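Local structure of acetyl-CoA acetyltransferase (Elizabethkingia anophelis NUHP1, 6BN2) at the interface of chains A and B. The protein catalyses the thiolase reaction in which two acetyl-CoA molecules and acetoacetyl-CoA plus free CoA are interconverted, passing through a covalent acetyl-enzyme intermediate. Numbering follows the deposited sequence. Chains: chain A/B, Acetyl-CoA acetyltransferase.

The interface of chains A and B. Residues chain A 290-291, 302; chain B 85-86.
A:Ala290, the last residue of strand 281-290, turns its methyl CB toward the backbone of B:Asn85 and B:Thr86, 3.3 Å from B:Asn85 O and 4.1 Å from B:Thr86 CA, and this small touch forms the centre of the patch. Beside it the methyl CG2 of B:Thr86 faces the terminal amine nitrogen of A:Lys302, with CG2 and NZ 3.4 Å apart. The lysine brings NZ there on a fully extended chain from helix 300-311, with CG anti to the backbone N (chi1 -175°), and its tip meets the threonine at an oblique crossing. One residue earlier in the loop, B:Asn85 lays its side chain against the backbone of A:Gln291: CB and CG approach the carbonyl group, while the amide oxygen OD1 lies near A:Gln291 C and CA. The contact with A:Gln291 therefore runs through main-chain atoms.

Around this core the polar groups illustrate how water can link main-chain oxygens across a subunit boundary. Within chain A, A:Lys302 NZ donates to A:Ala290 O over 2.9 Å; the C=O...N angle is 155° and the donor is tilted 24° from the carbonyl plane. That bond ties the helix to the strand end and holds NZ beside the threonine methyl. Water 1 then joins A:Lys302 NZ and A:Ala290 N to B:Thr86 O, 2.8 Å from the water. On the other flank, A:Gln291 O and B:Asn85 O come within 3.1 Å of each other. Both can only accept, so the pair is no hydrogen bond; water 2, which can donate to each, bridges the two carbonyls at 2.9 Å from A:Gln291 O and 2.8 Å from B:Asn85 O.

The patch, repeated by the two-fold, joins a loop of one subunit to a strand end and helix of the other within the homotetrameric enzyme. Its centre lies about 11 Å from A:Cys386, the second catalytic cysteine of thiolases, which serves as acid/base, and it may contribute to steadying the surroundings of the active site.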
ATOM      1  N   ALA A 290      11.839   6.160 -12.251  1.00 14.02           N
ATOM      2  CA  ALA A 290      10.749   7.074 -12.568  1.00 13.92           C
ATOM      3  C   ALA A 290      11.245   8.197 -13.461  1.00 15.91           C
ATOM      4  O   ALA A 290      12.426   8.555 -13.444  1.00 15.22           O
ATOM      5  CB  ALA A 290      10.120   7.648 -11.281  1.00 15.74           C
ATOM      6  N   GLN A 291      10.329   8.761 -14.237  1.00 15.07           N
ATOM      7  CA  GLN A 291      10.610   9.987 -14.970  1.00 16.92           C
ATOM      8  C   GLN A 291       9.336  10.829 -14.969  1.00 17.68           C
ATOM      9  O   GLN A 291       8.428  10.622 -14.152  1.00 17.04           O
ATOM     10  CB  GLN A 291      11.158   9.656 -16.369  1.00 27.76           C
ATOM     11  CG  GLN A 291      10.435   8.531 -17.000  1.00 22.28           C
ATOM     12  CD  GLN A 291      11.109   7.940 -18.250  1.00 27.67           C
ATOM     13  OE1 GLN A 291      12.338   7.864 -18.380  1.00 29.01           O
ATOM     14  NE2 GLN A 291      10.287   7.512 -19.165  1.00 16.93           N
ATOM     15  N   LYS A 302      13.851   2.507 -18.599  1.00 16.78           N
ATOM     16  CA  LYS A 302      14.776   3.026 -17.594  1.00 15.07           C
ATOM     17  C   LYS A 302      14.970   2.050 -16.434  1.00 15.44           C
ATOM     18  O   LYS A 302      16.090   1.907 -15.925  1.00 17.47           O
ATOM     19  CB  LYS A 302      14.274   4.379 -17.065  1.00 16.03           C
ATOM     20  CG  LYS A 302      15.246   5.072 -16.099  1.00 13.80           C
ATOM     21  CD  LYS A 302      14.694   6.400 -15.576  1.00 17.90           C
ATOM     22  CE  LYS A 302      15.706   7.057 -14.647  1.00 19.60           C
ATOM     23  NZ  LYS A 302      15.208   8.364 -14.088  1.00 18.97           N
TER
ATOM     24  N   ASN B  85      10.997  14.100 -10.320  1.00 14.69           N
ATOM     25  CA  ASN B  85      10.186  13.077 -10.982  1.00 14.49           C
ATOM     26  C   ASN B  85      10.964  11.794 -11.238  1.00 18.21           C
ATOM     27  O   ASN B  85      10.401  10.847 -11.809  1.00 16.66           O
ATOM     28  CB  ASN B  85       9.592  13.650 -12.285  1.00 16.40           C
ATOM     29  CG  ASN B  85      10.641  14.032 -13.330  1.00 16.92           C
ATOM     30  OD1 ASN B  85      11.752  13.504 -13.363  1.00 20.47           O
ATOM     31  ND2 ASN B  85      10.267  14.948 -14.217  1.00 19.41           N
ATOM     32  N   THR B  86      12.227  11.735 -10.820  1.00 15.21           N
ATOM     33  CA  THR B  86      13.013  10.511 -10.866  1.00 16.02           C
ATOM     34  C   THR B  86      12.876   9.685  -9.585  1.00 14.72           C
ATOM     35  O   THR B  86      13.543   8.653  -9.457  1.00 17.30           O
ATOM     36  CB  THR B  86      14.489  10.849 -11.150  1.00 16.70           C
ATOM     37  OG1 THR B  86      14.940  11.851 -10.215  1.00 19.21           O
ATOM     38  CG2 THR B  86      14.647  11.403 -12.577  1.00 16.56           C
TER
HETATM   39  O   HOH W   1      14.508   6.917 -11.398  1.00 15.19           O
HETATM   40  O   HOH W   2       7.666  10.606 -11.337  1.00 16.67           O